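PDB 3REN: glycosyl hydrolase, family 8 from Clostridium perfringens, which acts as an alpha-amylase with an (alpha/alpha)6-barrel fold, probably hydrolysing internal alpha-1,4-glucosidic bonds of starch-like glucans. Local coordinates for residues Val209-Lys214 and Ile236-Arg241; Glu226-Phe231 and Val266-Gly271; Asp230-Thr235 and Pro283-Asn288. All blocks are in the same frame, centred on the assembly; numbering follows the deposited sequence.

The three contacts gather around helix 231-243 and the short strand 228-230 that leads into it, on one part of the (alpha/alpha)6-barrel. Contact 2 pairs that strand with strand 268-270. Contact 3 sets the start of the helix against helix 283-296. Contact 1 sets a later turn of it against the loop 209-214. The centre of contact 1 lies about 12 Å from that of contact 2 and about 10 Å from that of contact 3. Contacts 2 and 3 are about 11 Å apart between centres and share Asp-230 and Phe-231. Along the chain, the loop comes first, then strand 228-230, helix 231-243, strand 268-270 and helix 283-296. One helix is thus tied to a preceding loop, a two-stranded antiparallel sheet and a later helix.

Contact 1. Residues Val209-Lys214 and Ile236-Arg241; sequences VPLYRK and IVILNR
Leu-211, which follows the inverse gamma turn centred on Pro-210, meets Ile-238 through methyl groups alone. Leu-211 CD2 lies 4.0 Å from CD1 of Ile-238. Leu-211 also touches Ser-251 of helix 249-262, and its CD1 touches Val-229. Tyr-212 carries most of the contact. Its CG stands anti to the carbonyl carbon (chi1 -71°), which sends the ring across to the helix. Val-237 CG1 sits over one face of that ring, 3.8 Å from its centroid and 21° off the normal, a CH-pi contact. CG1 is displaced toward the rim, with CD2 of Tyr-212 its nearest ring atom at 3.6 Å. Ile-238 comes at the ring edge, in plane, with CG1 4.0 Å from CE2 of Tyr-212. In this (alpha/alpha)6-barrel the contact lays an irregular loop, running from helix 188-201 to strand 215-217, along helix 231-243. Ile-200 of helix 188-201 also touches Tyr-212, Val-237 and Arg-241. The Tyr-212 hydroxyl OH is 3.9 Å from Arg-241 NE, too far to bond. Both groups instead bind Glu-248 OE2, Tyr-212 by a hydrogen bond and Arg-241 by a salt bridge. Arg-241 bends at chi2 and chi3, and its guanidinium plane stands 70° from the ring. Its NH1 forms a second salt bridge with Glu-201. Next in the loop, Arg-213 points its CB away from the helix, and its NH1 makes a salt bridge with Asp-224.

Contact 2. Residues Glu226-Phe231 and Val266-Gly271; sequences EENVDF and VATYNG
Phe-231 and Tyr-269 form the tight side of this contact. The edge of the tyrosine ring points at the phenylalanine face in a T-shaped stack, with centroids 5.3 Å apart and planes at 78°. Tyr-269 CE2 is the touching atom, 3.8 Å from Phe-231 CG and offset toward the rim. Phe-231 CG is anti to the backbone N (chi1 -171°), which brings the ring to the tyrosine edge. Tyr-269 OH accepts from Val-266 N at 3.0 Å, which holds the hydroxyl end of its ring. Val-229 shares this buried face and packs with CG2 on Gly-271 CA. The backbones pair antiparallel. Val-229 N bonds to Tyr-269 O at 2.7 Å. The return bond from Tyr-269 N to Val-229 O is longer, 3.2 Å. Gly-271 N to Glu-227 O and Phe-231 N to Ala-267 O, each 2.8 Å, extend the ladder. The other face, with Asn-228, Asp-230, Thr-268 and Asn-270, is looser and wetter. A water accepts from Asn-270 ND2, whose OD1 accepts from Lys-272 N. Another donates to Asp-230 OD1 and Ala-267 O. Strand 228-230 leads straight into helix 231-243, strand 268-270 precedes helix 283-296, and Trp-254 of helix 249-262 stacks edge-to-face with Tyr-269.

Contact 3. Residues Asp230-Thr235 and Pro283-Asn288; sequences DFLLST and PSIYSN
Asn-288 and Thr-235 make the one hydrogen bond between the two segments. ND2 of Asn-288 donates to OG1 of Thr-235 at 3.0 Å, with an N-H...O angle of 151°. The acceptor lies close to the amide plane. Thr-235 OG1 sits between the backbone N and the carbonyl carbon (chi1 68°). From there Thr-235 OG1 also donates to Leu-232 O at 2.7 Å, about one turn back. The hydroxyl is a donor within its own helix and an acceptor from the other. Ser-284, which touches Leu-232 through its CB, has its OG bonded to Asp-337 and Asn-340 of helix 335-346.

The apolar packing joins Phe-231 and Leu-232 to Ser-284, Ile-285 and the amide of Asn-288. Ile-285 has two conformers, and what follows holds for the one given here. Ile-285 CG2 approaches the edge of the Phe-231 ring, 3.6 Å from CE1 of Phe-231, while Thr-235 CG2 lies over a face of that ring. Ile-285 CD1 reaches Leu-232, but this approach is too short to be trusted. Leu-232 CD1 lies 3.5 Å from both Ser-284 O and Asn-288 ND2, and 3.7 Å from Ser-284 CB. Phe-336 of helix 335-346 touches both Leu-232 and Ser-284.

The segment axes run at 27° and approach to 9.2 Å, as near-parallel neighbours of the (alpha/alpha)6-barrel. The chemistry is mostly apolar. The single buried amide-to-hydroxyl bond gives both polar groups a partner and would favour this relative placement of the two helices.

Contact 1. Residues Val209-Lys214 and Ile236-Arg241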
loop_
_atom_site.group_PDB
_atom_site.type_symbol
_atom_site.label_atom_id
_atom_site.label_comp_id
_atom_site.label_asym_id
_atom_site.label_seq_id
_atom_site.Cartn_x
_atom_site.Cartn_y
_atom_site.Cartn_z
ATOM N N VAL A 209 -0.001 -1.800 23.892
ATOM C CA VAL A 209 -0.010 -2.159 22.464
ATOM C C VAL A 209 -0.209 -0.855 21.692
ATOM O O VAL A 209 -1.342 -0.456 21.397
ATOM C CB VAL A 209 -1.146 -3.157 22.144
ATOM C CG1 VAL A 209 -1.124 -3.574 20.639
ATOM C CG2 VAL A 209 -1.074 -4.363 23.060
ATOM N N PRO A 210 0.886 -0.141 21.415
ATOM C CA PRO A 210 0.674 1.212 20.907
ATOM C C PRO A 210 0.491 1.220 19.394
ATOM O O PRO A 210 1.163 1.969 18.678
ATOM C CB PRO A 210 1.950 1.942 21.321
ATOM C CG PRO A 210 2.987 0.894 21.407
ATOM C CD PRO A 210 2.308 -0.434 21.678
ATOM N N LEU A 211 -0.389 0.364 18.920
ATOM C CA LEU A 211 -0.737 0.300 17.509
ATOM C C LEU A 211 -2.001 1.148 17.289
ATOM O O LEU A 211 -2.344 1.977 18.138
ATOM C CB LEU A 211 -0.914 -1.163 17.091
ATOM C CG LEU A 211 0.353 -2.004 17.290
ATOM C CD1 LEU A 211 0.063 -3.461 16.926
ATOM C CD2 LEU A 211 1.596 -1.484 16.540
ATOM N N TYR A 212 -2.710 0.940 16.181
ATOM C CA TYR A 212 -3.781 1.833 15.829
ATOM C C TYR A 212 -5.096 1.147 15.607
ATOM O O TYR A 212 -5.140 0.002 15.140
ATOM C CB TYR A 212 -3.425 2.644 14.581
ATOM C CG TYR A 212 -2.385 3.653 14.880
ATOM C CD1 TYR A 212 -2.715 4.828 15.533
ATOM C CD2 TYR A 212 -1.037 3.396 14.594
ATOM C CE1 TYR A 212 -1.744 5.770 15.847
ATOM C CE2 TYR A 212 -0.067 4.355 14.863
ATOM C CZ TYR A 212 -0.441 5.547 15.482
ATOM O OH TYR A 212 0.496 6.516 15.788
ATOM N N ARG A 213 -6.162 1.888 15.910
ATOM C CA ARG A 213 -7.516 1.480 15.533
ATOM C C ARG A 213 -7.602 1.323 14.032
ATOM O O ARG A 213 -6.885 2.002 13.281
ATOM C CB ARG A 213 -8.569 2.526 15.967
ATOM C CG ARG A 213 -8.871 2.551 17.469
ATOM C CD ARG A 213 -9.747 1.382 17.877
ATOM N NE ARG A 213 -9.597 1.059 19.296
ATOM C CZ ARG A 213 -9.937 -0.118 19.836
ATOM N NH1 ARG A 213 -10.456 -1.089 19.090
ATOM N NH2 ARG A 213 -9.729 -0.323 21.124
ATOM N N LYS A 214 -8.472 0.451 13.609
ATOM C CA LYS A 214 -8.809 0.261 12.227
ATOM C C LYS A 214 -9.662 1.340 11.521
ATOM O O LYS A 214 -9.286 1.789 10.486
ATOM C CB LYS A 214 -9.436 -1.113 12.005
ATOM C CG LYS A 214 -9.443 -1.501 10.594
ATOM C CD LYS A 214 -10.447 -2.493 10.167
ATOM C CE LYS A 214 -10.502 -3.640 11.082
ATOM N N ILE A 236 0.796 0.163 7.898
ATOM C CA ILE A 236 0.588 1.180 6.872
ATOM C C ILE A 236 0.513 2.546 7.570
ATOM O O ILE A 236 1.208 3.495 7.170
ATOM C CB ILE A 236 -0.659 0.902 6.005
ATOM C CG1 ILE A 236 -0.437 -0.356 5.169
ATOM C CG2 ILE A 236 -0.960 2.128 5.026
ATOM C CD1 ILE A 236 -1.700 -0.994 4.647
ATOM N N VAL A 237 -0.301 2.648 8.622
ATOM C CA VAL A 237 -0.438 3.934 9.342
ATOM C C VAL A 237 0.935 4.407 9.854
ATOM O O VAL A 237 1.297 5.592 9.733
ATOM C CB VAL A 237 -1.395 3.805 10.543
ATOM C CG1 VAL A 237 -1.329 5.044 11.407
ATOM C CG2 VAL A 237 -2.847 3.516 10.079
ATOM N N ILE A 238 1.693 3.489 10.453
ATOM C CA ILE A 238 3.022 3.823 11.004
ATOM C C ILE A 238 3.969 4.311 9.930
ATOM O O ILE A 238 4.605 5.358 10.117
ATOM C CB ILE A 238 3.642 2.627 11.768
ATOM C CG1 ILE A 238 2.811 2.347 13.036
ATOM C CG2 ILE A 238 5.114 2.867 12.070
ATOM C CD1 ILE A 238 3.032 0.944 13.636
ATOM N N LEU A 239 4.040 3.582 8.806
ATOM C CA LEU A 239 4.856 4.034 7.680
ATOM C C LEU A 239 4.412 5.424 7.191
ATOM O O LEU A 239 5.270 6.273 6.958
ATOM C CB LEU A 239 4.864 3.027 6.542
ATOM C CG LEU A 239 5.683 3.292 5.279
ATOM C CD1 LEU A 239 7.175 3.426 5.608
ATOM C CD2 LEU A 239 5.497 2.110 4.376
ATOM N N ASN A 240 3.098 5.672 7.091
ATOM C CA ASN A 240 2.590 7.009 6.665
ATOM C C ASN A 240 3.026 8.107 7.626
ATOM O O ASN A 240 3.476 9.152 7.211
ATOM C CB ASN A 240 1.040 7.026 6.511
ATOM C CG ASN A 240 0.566 6.288 5.259
ATOM O OD1 ASN A 240 1.333 6.115 4.320
ATOM N ND2 ASN A 240 -0.698 5.851 5.241
ATOM N N ARG A 241 2.887 7.861 8.917
ATOM C CA ARG A 241 3.288 8.818 9.947
ATOM C C ARG A 241 4.761 9.207 9.845
ATOM O O ARG A 241 5.107 10.377 9.907
ATOM C CB ARG A 241 3.022 8.204 11.318
ATOM C CG ARG A 241 1.535 8.256 11.759
ATOM C CD ARG A 241 1.236 9.579 12.468
ATOM N NE ARG A 241 1.807 9.560 13.814
ATOM C CZ ARG A 241 1.731 10.546 14.707
ATOM N NH1 ARG A 241 1.143 11.711 14.429
ATOM N NH2 ARG A 241 2.307 10.373 15.881
#

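Contact 2. Residues Glu226-Phe231 and Val266-Gly271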
loop_
_atom_site.group_PDB
_atom_site.type_symbol
_atom_site.label_atom_id
_atom_site.label_comp_id
_atom_site.label_asym_id
_atom_site.label_seq_id
_atom_site.Cartn_x
_atom_site.Cartn_y
_atom_site.Cartn_z
ATOM N N GLU A 226 -12.937 -3.186 18.037
ATOM C CA GLU A 226 -12.430 -4.554 17.864
ATOM C C GLU A 226 -11.443 -4.897 18.972
ATOM O O GLU A 226 -10.675 -4.034 19.393
ATOM C CB GLU A 226 -11.700 -4.685 16.528
ATOM C CG GLU A 226 -12.452 -4.102 15.356
ATOM C CD GLU A 226 -13.277 -5.119 14.629
ATOM O OE1 GLU A 226 -13.964 -5.924 15.295
ATOM O OE2 GLU A 226 -13.243 -5.113 13.374
ATOM N N GLU A 227 -11.445 -6.144 19.440
ATOM C CA GLU A 227 -10.505 -6.523 20.506
ATOM C C GLU A 227 -9.115 -6.738 19.935
ATOM O O GLU A 227 -8.121 -6.440 20.592
ATOM C CB GLU A 227 -10.988 -7.771 21.244
ATOM C CG GLU A 227 -12.335 -7.542 21.958
ATOM C CD GLU A 227 -12.581 -8.510 23.110
ATOM O OE1 GLU A 227 -12.539 -9.759 22.886
ATOM O OE2 GLU A 227 -12.841 -8.015 24.234
ATOM N N ASN A 228 -9.076 -7.235 18.700
ATOM C CA ASN A 228 -7.833 -7.544 17.983
ATOM C C ASN A 228 -7.392 -6.411 17.086
ATOM O O ASN A 228 -8.235 -5.781 16.457
ATOM C CB ASN A 228 -8.037 -8.755 17.089
ATOM C CG ASN A 228 -8.173 -10.045 17.880
ATOM O OD1 ASN A 228 -7.850 -10.101 19.053
ATOM N ND2 ASN A 228 -8.679 -11.072 17.237
ATOM N N VAL A 229 -6.080 -6.180 17.029
ATOM C CA VAL A 229 -5.492 -5.181 16.139
ATOM C C VAL A 229 -5.180 -5.839 14.780
ATOM O O VAL A 229 -4.525 -6.881 14.755
ATOM C CB VAL A 229 -4.182 -4.642 16.740
ATOM C CG1 VAL A 229 -3.492 -3.591 15.790
ATOM C CG2 VAL A 229 -4.415 -4.072 18.159
ATOM N N ASP A 230 -5.655 -5.239 13.670
ATOM C CA ASP A 230 -5.246 -5.641 12.302
ATOM C C ASP A 230 -3.846 -5.130 12.046
ATOM O O ASP A 230 -3.644 -3.934 11.728
ATOM C CB ASP A 230 -6.182 -5.049 11.223
ATOM C CG ASP A 230 -5.939 -5.652 9.841
ATOM O OD1 ASP A 230 -4.745 -5.842 9.432
ATOM O OD2 ASP A 230 -6.943 -5.932 9.160
ATOM N N PHE A 231 -2.870 -6.019 12.165
ATOM C CA PHE A 231 -1.470 -5.543 12.176
ATOM C C PHE A 231 -1.013 -4.882 10.882
ATOM O O PHE A 231 -0.280 -3.882 10.927
ATOM C CB PHE A 231 -0.517 -6.663 12.591
ATOM C CG PHE A 231 0.861 -6.205 12.824
ATOM C CD1 PHE A 231 1.909 -6.722 12.063
ATOM C CD2 PHE A 231 1.142 -5.275 13.832
ATOM C CE1 PHE A 231 3.228 -6.293 12.276
ATOM C CE2 PHE A 231 2.462 -4.838 14.042
ATOM C CZ PHE A 231 3.504 -5.352 13.252
ATOM N N VAL A 266 2.625 -11.629 12.793
ATOM C CA VAL A 266 1.408 -12.226 12.266
ATOM C C VAL A 266 0.293 -11.174 12.031
ATOM O O VAL A 266 0.490 -9.987 12.296
ATOM C CB VAL A 266 0.875 -13.355 13.193
ATOM C CG1 VAL A 266 1.757 -14.611 13.081
ATOM C CG2 VAL A 266 0.802 -12.893 14.634
ATOM N N ALA A 267 -0.864 -11.630 11.542
ATOM C CA ALA A 267 -1.936 -10.729 11.044
ATOM C C ALA A 267 -2.659 -9.923 12.103
ATOM O O ALA A 267 -3.142 -8.819 11.829
ATOM C CB ALA A 267 -2.965 -11.528 10.199
ATOM N N THR A 268 -2.798 -10.489 13.299
ATOM C CA THR A 268 -3.543 -9.848 14.386
ATOM C C THR A 268 -2.926 -10.080 15.789
ATOM O O THR A 268 -2.321 -11.150 16.065
ATOM C CB THR A 268 -5.083 -10.292 14.445
ATOM O OG1 THR A 268 -5.214 -11.672 14.798
ATOM C CG2 THR A 268 -5.853 -10.033 13.120
ATOM N N TYR A 269 -3.107 -9.091 16.667
ATOM C CA TYR A 269 -2.667 -9.174 18.055
ATOM C C TYR A 269 -3.799 -8.690 18.965
ATOM O O TYR A 269 -4.637 -7.882 18.552
ATOM C CB TYR A 269 -1.450 -8.276 18.265
ATOM C CG TYR A 269 -0.249 -8.790 17.495
ATOM C CD1 TYR A 269 0.572 -9.757 18.047
ATOM C CD2 TYR A 269 0.018 -8.343 16.210
ATOM C CE1 TYR A 269 1.656 -10.248 17.374
ATOM C CE2 TYR A 269 1.093 -8.816 15.515
ATOM C CZ TYR A 269 1.910 -9.792 16.100
ATOM O OH TYR A 269 2.996 -10.305 15.441
ATOM N N ASN A 270 -3.834 -9.180 20.198
ATOM C CA ASN A 270 -4.855 -8.729 21.136
ATOM C C ASN A 270 -4.520 -7.315 21.604
ATOM O O ASN A 270 -3.375 -7.048 21.953
ATOM C CB ASN A 270 -4.929 -9.700 22.332
ATOM C CG ASN A 270 -5.902 -9.210 23.389
ATOM O OD1 ASN A 270 -5.538 -8.411 24.249
ATOM N ND2 ASN A 270 -7.155 -9.592 23.253
ATOM N N GLY A 271 -5.495 -6.407 21.591
ATOM C CA GLY A 271 -5.269 -4.975 21.898
ATOM C C GLY A 271 -4.895 -4.666 23.354
ATOM O O GLY A 271 -4.323 -3.633 23.638
HETATM O O HOH W 1 -8.226 -11.146 21.203
HETATM O O HOH W 2 -3.140 -7.860 9.373
#

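Contact 3. Residues Asp230-Thr235 and Pro283-Asn288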
loop_
_atom_site.group_PDB
_atom_site.type_symbol
_atom_site.label_atom_id
_atom_site.label_comp_id
_atom_site.label_asym_id
_atom_site.label_seq_id
_atom_site.Cartn_x
_atom_site.Cartn_y
_atom_site.Cartn_z
ATOM N N ASP A 230 -5.655 -5.239 13.670
ATOM C CA ASP A 230 -5.246 -5.641 12.302
ATOM C C ASP A 230 -3.846 -5.130 12.046
ATOM O O ASP A 230 -3.644 -3.934 11.728
ATOM C CB ASP A 230 -6.182 -5.049 11.223
ATOM C CG ASP A 230 -5.939 -5.652 9.841
ATOM O OD1 ASP A 230 -4.745 -5.842 9.432
ATOM O OD2 ASP A 230 -6.943 -5.932 9.160
ATOM N N PHE A 231 -2.870 -6.019 12.165
ATOM C CA PHE A 231 -1.470 -5.543 12.176
ATOM C C PHE A 231 -1.013 -4.882 10.882
ATOM O O PHE A 231 -0.280 -3.882 10.927
ATOM C CB PHE A 231 -0.517 -6.663 12.591
ATOM C CG PHE A 231 0.861 -6.205 12.824
ATOM C CD1 PHE A 231 1.909 -6.722 12.063
ATOM C CD2 PHE A 231 1.142 -5.275 13.832
ATOM C CE1 PHE A 231 3.228 -6.293 12.276
ATOM C CE2 PHE A 231 2.462 -4.838 14.042
ATOM C CZ PHE A 231 3.504 -5.352 13.252
ATOM N N LEU A 232 -1.386 -5.462 9.734
ATOM C CA LEU A 232 -0.987 -4.895 8.448
ATOM C C LEU A 232 -1.417 -3.455 8.353
ATOM O O LEU A 232 -0.619 -2.563 7.965
ATOM C CB LEU A 232 -1.561 -5.675 7.267
ATOM C CG LEU A 232 -1.237 -4.994 5.928
ATOM C CD1 LEU A 232 0.283 -5.054 5.622
ATOM C CD2 LEU A 232 -2.013 -5.672 4.836
ATOM N N LEU A 233 -2.662 -3.192 8.693
ATOM C CA LEU A 233 -3.163 -1.855 8.622
ATOM C C LEU A 233 -2.404 -0.918 9.526
ATOM O O LEU A 233 -2.147 0.139 9.146
ATOM C CB LEU A 233 -4.644 -1.779 8.872
ATOM C CG LEU A 233 -5.603 -2.046 7.732
ATOM C CD1 LEU A 233 -5.136 -2.961 6.663
ATOM C CD2 LEU A 233 -6.976 -2.402 8.224
ATOM N N SER A 234 -2.040 -1.349 10.719
ATOM C CA SER A 234 -1.253 -0.445 11.590
ATOM C C SER A 234 0.156 -0.157 11.016
ATOM O O SER A 234 0.672 0.939 11.167
ATOM C CB SER A 234 -1.131 -1.012 13.008
ATOM O OG SER A 234 -2.365 -0.861 13.717
ATOM N N THR A 235 0.789 -1.149 10.391
ATOM C CA THR A 235 2.053 -0.888 9.718
ATOM C C THR A 235 1.924 0.166 8.609
ATOM O O THR A 235 2.844 0.988 8.425
ATOM C CB THR A 235 2.782 -2.158 9.211
ATOM O OG1 THR A 235 2.052 -2.775 8.130
ATOM C CG2 THR A 235 2.965 -3.128 10.371
ATOM N N PRO A 283 3.590 -11.467 3.242
ATOM C CA PRO A 283 4.655 -10.630 2.659
ATOM C C PRO A 283 4.387 -9.110 2.798
ATOM O O PRO A 283 5.329 -8.341 2.864
ATOM C CB PRO A 283 4.623 -11.012 1.165
ATOM C CG PRO A 283 3.979 -12.400 1.155
ATOM C CD PRO A 283 2.989 -12.391 2.256
ATOM N N SER A 284 3.120 -8.687 2.834
ATOM C CA SER A 284 2.794 -7.248 2.951
ATOM C C SER A 284 3.155 -6.679 4.315
ATOM O O SER A 284 3.572 -5.521 4.424
ATOM C CB SER A 284 1.315 -7.010 2.656
ATOM O OG SER A 284 1.084 -7.243 1.289
ATOM N N ILE A 285 2.974 -7.487 5.355
ATOM C CA ILE A 285 3.399 -7.120 6.705
ATOM C C ILE A 285 4.907 -6.926 6.716
ATOM O O ILE A 285 5.415 -5.864 7.118
ATOM C CB ILE A 285 3.075 -8.228 7.686
ATOM C CG1 ILE A 285 1.571 -8.448 7.742
ATOM C CG2 ILE A 285 3.672 -7.917 9.084
ATOM C CD1 ILE A 285 0.887 -7.463 8.563
ATOM N N TYR A 286 5.634 -7.970 6.276
ATOM C CA TYR A 286 7.117 -7.885 6.267
ATOM C C TYR A 286 7.656 -6.760 5.399
ATOM O O TYR A 286 8.619 -6.097 5.777
ATOM C CB TYR A 286 7.754 -9.228 5.887
ATOM C CG TYR A 286 7.566 -10.271 6.976
ATOM C CD1 TYR A 286 7.929 -9.991 8.301
ATOM C CD2 TYR A 286 6.996 -11.507 6.692
ATOM C CE1 TYR A 286 7.758 -10.931 9.334
ATOM C CE2 TYR A 286 6.818 -12.476 7.717
ATOM C CZ TYR A 286 7.206 -12.168 9.031
ATOM O OH TYR A 286 7.045 -13.095 10.035
ATOM N N SER A 287 7.019 -6.547 4.242
ATOM C CA SER A 287 7.338 -5.402 3.377
ATOM C C SER A 287 7.256 -4.095 4.082
ATOM O O SER A 287 8.174 -3.287 3.968
ATOM C CB SER A 287 6.419 -5.363 2.151
ATOM O OG SER A 287 6.672 -6.490 1.330
ATOM N N ASN A 288 6.163 -3.862 4.822
ATOM C CA ASN A 288 5.992 -2.599 5.496
ATOM C C ASN A 288 6.997 -2.403 6.622
ATOM O O ASN A 288 7.496 -1.292 6.833
ATOM C CB ASN A 288 4.549 -2.489 6.038
ATOM C CG ASN A 288 3.568 -2.053 4.959
ATOM O OD1 ASN A 288 3.975 -1.558 3.920
ATOM N ND2 ASN A 288 2.273 -2.246 5.196
#